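Local coordinates for alcohol oxidase (PDB 6F74), which binds FAD and, as a VAO-type flavoprotein, probably oxidises its substrates with molecular oxygen as electron acceptor, at residues Ser61-Ser66 and Asp89-Asp94; Asp332-Leu337 and Ser369-Gly374. All coordinates share one frame; numbering follows the deposited sequence.

In the fold
The two contacts sit in different parts of this VAO-type flavoprotein, their centres 37 Å apart and their nearest atoms about 23 Å apart, and the chain completes contact 1 before it reaches contact 2. Contact 1 joins the loop after strand 57-59 to helix 88-93 and Asp94 after it, near the cofactor: the side chain of Gln91 comes within about 8 Å of the bound FAD and about 7 Å of Gly158, one of its binding residues. Contact 2 lies away from the annotated sites, where helix 328-346 packs on strand 370-378 of the seven-stranded antiparallel sheet. The first contact is partly buried and uses water; the second is buried and apolar across its interface.

Contact 1: residues Ser61-Ser66 and Asp89-Asp94; sequences SPIAQS and DFQTSD
Ile63 meets Phe90 and Asp94 where a type I beta turn, Pro62 to Gln65, packs against helix 88-93 and the residue that follows it. The turn is closed by Gln65 N bonding to Pro62 O, and it presents the isoleucine to the helix. The two branches of Ile63 divide the work. Ile63 CG2, set opposite the backbone N about the CA-CB bond (CG1 takes chi1 -60°), lies 3.7 Å from Phe90 CE2 and nearly as close to Phe90 CZ, approaching the ring obliquely. The isoleucine and the phenylalanine lie alongside each other, pointing opposite ways, and Val81 and Met84 of helix 75-84 add to the apolar cluster. The other branch carries CD1 toward the Asp94 carboxylate, although its modelled approach is too close to be trusted.

Asp94 and Ser61 are joined through solvent. One water accepts from Ser61 N and donates to Asp94 OD1, which is also bonded to Ile96 N just beyond the helix. A second water bridges the remaining oxygen, donating to Asp94 OD2 at 2.6 Å and to Ser61 O at 3.1 Å.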
ATOM      1  N   SER A  61     -20.358   0.389  13.183  1.00 19.70           N
ATOM      2  CA  SER A  61     -20.073   0.284  14.600  1.00 20.02           C
ATOM      3  C   SER A  61     -18.599  -0.008  14.799  1.00 19.91           C
ATOM      4  O   SER A  61     -18.072  -0.856  14.094  1.00 19.78           O
ATOM      5  CB  SER A  61     -20.911  -0.802  15.284  1.00 20.54           C
ATOM      6  OG  SER A  61     -22.127  -1.192  14.687  1.00 20.67           O
ATOM      7  N   PRO A  62     -17.937   0.690  15.747  1.00 20.00           N
ATOM      8  CA  PRO A  62     -16.528   0.396  16.014  1.00 19.95           C
ATOM      9  C   PRO A  62     -16.277  -1.084  16.198  1.00 20.19           C
ATOM     10  O   PRO A  62     -17.029  -1.752  16.879  1.00 20.62           O
ATOM     11  CB  PRO A  62     -16.223   1.153  17.321  1.00 20.28           C
ATOM     12  CG  PRO A  62     -17.245   2.211  17.417  1.00 20.32           C
ATOM     13  CD  PRO A  62     -18.462   1.777  16.588  1.00 20.21           C
ATOM     14  N   ILE A  63     -15.242  -1.596  15.548  1.00 19.95           N
ATOM     15  CA  ILE A  63     -14.975  -3.048  15.515  1.00 20.16           C
ATOM     16  C   ILE A  63     -15.027  -3.673  16.891  1.00 20.74           C
ATOM     17  O   ILE A  63     -15.696  -4.689  17.092  1.00 21.12           O
ATOM     18  CB  ILE A  63     -13.646  -3.346  14.809  1.00 19.86           C
ATOM     19  CG1 ILE A  63     -13.653  -2.848  13.359  1.00 19.38           C
ATOM     20  CG2 ILE A  63     -13.354  -4.831  14.776  1.00 20.12           C
ATOM     21  CD1 ILE A  63     -14.668  -3.474  12.425  1.00 19.40           C
ATOM     22  N   ALA A  64     -14.376  -3.009  17.854  1.00 20.87           N
ATOM     23  CA  ALA A  64     -14.292  -3.528  19.221  1.00 21.50           C
ATOM     24  C   ALA A  64     -15.241  -2.895  20.243  1.00 21.92           C
ATOM     25  O   ALA A  64     -14.914  -2.870  21.454  1.00 22.43           O
ATOM     26  CB  ALA A  64     -12.858  -3.373  19.694  1.00 21.52           C
ATOM     27  N   GLN A  65     -16.400  -2.402  19.819  1.00 21.79           N
ATOM     28  CA  GLN A  65     -17.356  -1.756  20.779  1.00 22.21           C
ATOM     29  C   GLN A  65     -17.897  -2.683  21.875  1.00 22.98           C
ATOM     30  O   GLN A  65     -18.247  -2.233  22.971  1.00 23.48           O
ATOM     31  CB  GLN A  65     -18.524  -1.072  20.064  1.00 21.94           C
ATOM     32  CG  GLN A  65     -19.388  -2.005  19.210  1.00 21.88           C
ATOM     33  CD  GLN A  65     -20.677  -1.364  18.754  1.00 21.78           C
ATOM     34  OE1 GLN A  65     -20.849  -0.145  18.781  1.00 21.60           O
ATOM     35  NE2 GLN A  65     -21.551  -2.182  18.243  1.00 21.92           N
ATOM     36  N   SER A  66     -17.948  -3.985  21.585  1.00 23.13           N
ATOM     37  CA  SER A  66     -18.361  -4.987  22.565  1.00 23.92           C
ATOM     38  C   SER A  66     -17.451  -5.109  23.795  1.00 24.44           C
ATOM     39  O   SER A  66     -17.867  -5.684  24.802  1.00 25.22           O
ATOM     40  CB  SER A  66     -18.517  -6.349  21.887  1.00 23.99           C
ATOM     41  OG  SER A  66     -17.267  -6.898  21.513  1.00 23.76           O
ATOM     42  N   ASP A  89      -8.408 -11.075   6.923  1.00 19.88           N
ATOM     43  CA  ASP A  89      -9.748 -11.375   6.426  1.00 20.14           C
ATOM     44  C   ASP A  89     -10.798 -10.822   7.382  1.00 20.16           C
ATOM     45  O   ASP A  89     -11.838 -10.269   6.942  1.00 20.10           O
ATOM     46  CB  ASP A  89      -9.986 -12.885   6.249  1.00 20.73           C
ATOM     47  CG  ASP A  89      -9.225 -13.458   5.079  1.00 20.81           C
ATOM     48  OD1 ASP A  89      -8.726 -12.675   4.245  1.00 20.44           O
ATOM     49  OD2 ASP A  89      -9.098 -14.690   4.995  1.00 21.30           O
ATOM     50  N   PHE A  90     -10.533 -10.981   8.675  1.00 20.29           N
ATOM     51  CA  PHE A  90     -11.427 -10.444   9.693  1.00 20.36           C
ATOM     52  C   PHE A  90     -11.587  -8.934   9.484  1.00 19.87           C
ATOM     53  O   PHE A  90     -12.688  -8.422   9.495  1.00 19.87           O
ATOM     54  CB  PHE A  90     -10.926 -10.709  11.112  1.00 20.60           C
ATOM     55  CG  PHE A  90     -11.696  -9.954  12.151  1.00 20.66           C
ATOM     56  CD1 PHE A  90     -13.014 -10.347  12.485  1.00 21.07           C
ATOM     57  CD2 PHE A  90     -11.163  -8.805  12.746  1.00 20.36           C
ATOM     58  CE1 PHE A  90     -13.750  -9.627  13.412  1.00 21.16           C
ATOM     59  CE2 PHE A  90     -11.906  -8.100  13.689  1.00 20.47           C
ATOM     60  CZ  PHE A  90     -13.186  -8.502  14.010  1.00 20.85           C
ATOM     61  N   GLN A  91     -10.475  -8.244   9.290  1.00 19.50           N
ATOM     62  CA  GLN A  91     -10.513  -6.802   9.041  1.00 19.09           C
ATOM     63  C   GLN A  91     -11.133  -6.405   7.693  1.00 18.92           C
ATOM     64  O   GLN A  91     -11.808  -5.397   7.638  1.00 18.76           O
ATOM     65  CB  GLN A  91      -9.135  -6.188   9.201  1.00 18.82           C
ATOM     66  CG  GLN A  91      -8.548  -6.285  10.617  1.00 19.00           C
ATOM     67  CD  GLN A  91      -9.285  -5.503  11.671  1.00 19.10           C
ATOM     68  OE1 GLN A  91     -10.255  -4.792  11.365  1.00 18.98           O
ATOM     69  NE2 GLN A  91      -8.830  -5.619  12.954  1.00 19.36           N
ATOM     70  N   THR A  92     -10.966  -7.180   6.622  1.00 19.03           N
ATOM     71  CA  THR A  92     -11.628  -6.843   5.354  1.00 18.98           C
ATOM     72  C   THR A  92     -13.119  -7.137   5.322  1.00 19.27           C
ATOM     73  O   THR A  92     -13.804  -6.647   4.424  1.00 19.24           O
ATOM     74  CB  THR A  92     -10.986  -7.554   4.142  1.00 19.09           C
ATOM     75  OG1 THR A  92     -10.957  -8.979   4.369  1.00 19.50           O
ATOM     76  CG2 THR A  92      -9.569  -7.021   3.878  1.00 18.79           C
ATOM     77  N   SER A  93     -13.620  -7.940   6.259  1.00 19.60           N
ATOM     78  CA  SER A  93     -15.015  -8.391   6.287  1.00 19.98           C
ATOM     79  C   SER A  93     -16.016  -7.364   6.832  1.00 19.86           C
ATOM     80  O   SER A  93     -17.195  -7.429   6.523  1.00 20.09           O
ATOM     81  CB  SER A  93     -15.138  -9.658   7.156  1.00 20.48           C
ATOM     82  OG  SER A  93     -14.883  -9.352   8.543  1.00 20.43           O
ATOM     83  N   ASP A  94     -15.532  -6.425   7.656  1.00 19.55           N
ATOM     84  CA  ASP A  94     -16.359  -5.361   8.203  1.00 19.45           C
ATOM     85  C   ASP A  94     -16.187  -4.091   7.340  1.00 19.04           C
ATOM     86  O   ASP A  94     -15.081  -3.805   6.871  1.00 18.78           O
ATOM     87  CB  ASP A  94     -15.896  -5.068   9.621  1.00 19.45           C
ATOM     88  CG  ASP A  94     -16.860  -4.184  10.361  1.00 19.50           C
ATOM     89  OD1 ASP A  94     -16.939  -2.958  10.057  1.00 19.19           O
ATOM     90  OD2 ASP A  94     -17.567  -4.725  11.247  1.00 19.89           O
TER
HETATM   91  O   HOH W   1     -18.158  -3.889  13.653  1.00  6.50           O
HETATM   92  O   HOH W   2     -19.464  -1.288  11.046  1.00 15.85           O

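Contact 2: residues Asp332-Leu337 and Ser369-Gly374; sequences DAIAVL and SGYTHG
Tyr371 receives Ile334 and Leu337, one helical turn apart, as helix 328-346 lies against strand 370-378 of the antiparallel sheet. The strand opens at Gly370, whose backbone pairs with Phe356 and whose phi of 140° would jam a side chain against the preceding carbonyl oxygen.

Next comes Tyr371, which points toward the helix and meets it at two levels. Low on the side chain, its CB lies 3.9 Å from Ile334 CD1, at the end of an extended isoleucine branch (chi2 174°). Higher up, Leu337 points back at the tyrosine and places CD1 over one face of the ring in a CH-pi contact, 3.7 Å from the Tyr371 ring centroid and shifted toward the rim, with CZ the nearest ring atom. Leu337 CD2 flanks the phenol oxygen, 3.6 Å from Tyr371 OH.

Thr372 points away from the helix, and its OG1 bonds to Leu316 O of the neighbouring strand 311-320. His373 then returns to the helix side and fixes the end of the tyrosine: Tyr371 OH and His373 ND1 are hydrogen-bonded at 2.8 Å, each lying at the edge of the other's ring, in plane. Leu392 of helix 382-396 touches both Leu337 and His373.

A leucine in place of Tyr371 would probably leave His373 ND1 without this partner and Leu337 CD1 without an aromatic face. Between helix and strand the interface is apolar: the tyrosine side chain also touches Ile318 of strand 311-320, its ring offers a face to Leu337, and the buried hydroxyl is satisfied by His373 ND1 of the same strand.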
ATOM      1  N   ASP A 332      27.745  -2.406   9.266  1.00 23.69           N
ATOM      2  CA  ASP A 332      28.746  -2.224   8.199  1.00 23.89           C
ATOM      3  C   ASP A 332      28.338  -3.074   6.980  1.00 23.43           C
ATOM      4  O   ASP A 332      28.324  -2.588   5.851  1.00 23.37           O
ATOM      5  CB  ASP A 332      30.168  -2.638   8.653  1.00 24.43           C
ATOM      6  CG  ASP A 332      30.790  -1.661   9.692  1.00 25.07           C
ATOM      7  OD1 ASP A 332      30.169  -0.655  10.070  1.00 25.12           O
ATOM      8  OD2 ASP A 332      31.925  -1.908  10.125  1.00 25.57           O
ATOM      9  N   ALA A 333      28.006  -4.342   7.230  1.00 23.17           N
ATOM     10  CA  ALA A 333      27.674  -5.294   6.179  1.00 22.83           C
ATOM     11  C   ALA A 333      26.361  -4.934   5.495  1.00 22.38           C
ATOM     12  O   ALA A 333      26.235  -5.123   4.306  1.00 22.25           O
ATOM     13  CB  ALA A 333      27.606  -6.700   6.752  1.00 22.76           C
ATOM     14  N   ILE A 334      25.401  -4.399   6.249  1.00 22.19           N
ATOM     15  CA  ILE A 334      24.116  -3.949   5.697  1.00 21.79           C
ATOM     16  C   ILE A 334      24.327  -2.733   4.787  1.00 21.93           C
ATOM     17  O   ILE A 334      23.723  -2.636   3.701  1.00 21.71           O
ATOM     18  CB  ILE A 334      23.089  -3.674   6.821  1.00 21.63           C
ATOM     19  CG1 ILE A 334      22.692  -5.025   7.427  1.00 21.48           C
ATOM     20  CG2 ILE A 334      21.857  -2.955   6.280  1.00 21.29           C
ATOM     21  CD1 ILE A 334      21.794  -4.969   8.637  1.00 21.41           C
ATOM     22  N   ALA A 335      25.203  -1.835   5.210  1.00 22.37           N
ATOM     23  CA  ALA A 335      25.605  -0.727   4.367  1.00 22.64           C
ATOM     24  C   ALA A 335      26.223  -1.235   3.053  1.00 22.72           C
ATOM     25  O   ALA A 335      25.815  -0.796   1.996  1.00 22.66           O
ATOM     26  CB  ALA A 335      26.567   0.187   5.101  1.00 23.20           C
ATOM     27  N   VAL A 336      27.172  -2.171   3.141  1.00 22.89           N
ATOM     28  CA  VAL A 336      27.803  -2.766   1.954  1.00 23.01           C
ATOM     29  C   VAL A 336      26.761  -3.408   1.048  1.00 22.60           C
ATOM     30  O   VAL A 336      26.796  -3.236  -0.153  1.00 22.71           O
ATOM     31  CB  VAL A 336      28.878  -3.836   2.332  1.00 23.23           C
ATOM     32  CG1 VAL A 336      29.298  -4.673   1.123  1.00 23.30           C
ATOM     33  CG2 VAL A 336      30.108  -3.173   2.935  1.00 23.77           C
ATOM     34  N   LEU A 337      25.847  -4.163   1.648  1.00 22.20           N
ATOM     35  CA  LEU A 337      24.798  -4.857   0.930  1.00 21.85           C
ATOM     36  C   LEU A 337      23.934  -3.870   0.151  1.00 21.73           C
ATOM     37  O   LEU A 337      23.585  -4.124  -1.008  1.00 21.72           O
ATOM     38  CB  LEU A 337      23.923  -5.674   1.900  1.00 21.51           C
ATOM     39  CG  LEU A 337      22.666  -6.354   1.342  1.00 21.16           C
ATOM     40  CD1 LEU A 337      22.371  -7.656   2.080  1.00 21.05           C
ATOM     41  CD2 LEU A 337      21.414  -5.466   1.402  1.00 20.87           C
ATOM     42  N   SER A 369      19.119  -9.949  16.499  1.00 22.95           N
ATOM     43  CA  SER A 369      19.327  -8.896  15.498  1.00 22.56           C
ATOM     44  C   SER A 369      19.761  -9.569  14.187  1.00 22.26           C
ATOM     45  O   SER A 369      20.021 -10.778  14.145  1.00 22.40           O
ATOM     46  CB  SER A 369      20.424  -7.911  15.932  1.00 22.94           C
ATOM     47  OG  SER A 369      21.656  -8.562  16.001  1.00 23.28           O
ATOM     48  N   GLY A 370      19.848  -8.779  13.134  1.00 21.92           N
ATOM     49  CA  GLY A 370      20.346  -9.273  11.867  1.00 21.72           C
ATOM     50  C   GLY A 370      19.604  -8.771  10.658  1.00 21.24           C
ATOM     51  O   GLY A 370      18.795  -7.853  10.738  1.00 21.05           O
ATOM     52  N   TYR A 371      19.922  -9.403   9.535  1.00 21.13           N
ATOM     53  CA  TYR A 371      19.372  -9.061   8.235  1.00 20.78           C
ATOM     54  C   TYR A 371      18.951 -10.359   7.600  1.00 20.71           C
ATOM     55  O   TYR A 371      19.694 -11.338   7.655  1.00 20.96           O
ATOM     56  CB  TYR A 371      20.451  -8.418   7.330  1.00 20.86           C
ATOM     57  CG  TYR A 371      20.032  -8.304   5.874  1.00 20.62           C
ATOM     58  CD1 TYR A 371      20.083  -9.411   4.993  1.00 20.63           C
ATOM     59  CD2 TYR A 371      19.547  -7.096   5.369  1.00 20.44           C
ATOM     60  CE1 TYR A 371      19.652  -9.290   3.664  1.00 20.49           C
ATOM     61  CE2 TYR A 371      19.125  -6.981   4.058  1.00 20.29           C
ATOM     62  CZ  TYR A 371      19.187  -8.067   3.208  1.00 20.32           C
ATOM     63  OH  TYR A 371      18.792  -7.884   1.905  1.00 20.26           O
ATOM     64  N   THR A 372      17.803 -10.348   6.936  1.00 20.42           N
ATOM     65  CA  THR A 372      17.364 -11.496   6.180  1.00 20.41           C
ATOM     66  C   THR A 372      16.710 -11.037   4.901  1.00 20.16           C
ATOM     67  O   THR A 372      16.154  -9.948   4.851  1.00 19.94           O
ATOM     68  CB  THR A 372      16.390 -12.397   6.999  1.00 20.47           C
ATOM     69  OG1 THR A 372      16.277 -13.637   6.331  1.00 20.61           O
ATOM     70  CG2 THR A 372      15.039 -11.810   7.142  1.00 20.20           C
ATOM     71  N   HIS A 373      16.761 -11.849   3.856  1.00 20.26           N
ATOM     72  CA  HIS A 373      16.009 -11.544   2.637  1.00 20.11           C
ATOM     73  C   HIS A 373      15.553 -12.756   1.854  1.00 20.28           C
ATOM     74  O   HIS A 373      16.119 -13.836   1.991  1.00 20.55           O
ATOM     75  CB  HIS A 373      16.747 -10.517   1.738  1.00 20.11           C
ATOM     76  CG  HIS A 373      17.820 -11.063   0.832  1.00 20.41           C
ATOM     77  ND1 HIS A 373      18.985 -10.376   0.607  1.00 20.55           N
ATOM     78  CD2 HIS A 373      17.866 -12.139   0.004  1.00 20.63           C
ATOM     79  CE1 HIS A 373      19.732 -11.036  -0.261  1.00 20.83           C
ATOM     80  NE2 HIS A 373      19.080 -12.114  -0.642  1.00 20.89           N
ATOM     81  N   GLY A 374      14.506 -12.527   1.055  1.00 20.16           N
ATOM     82  CA  GLY A 374      14.032 -13.417   0.004  1.00 20.38           C
ATOM     83  C   GLY A 374      14.116 -12.638  -1.308  1.00 20.39           C
ATOM     84  O   GLY A 374      13.283 -11.741  -1.568  1.00 20.17           O
TER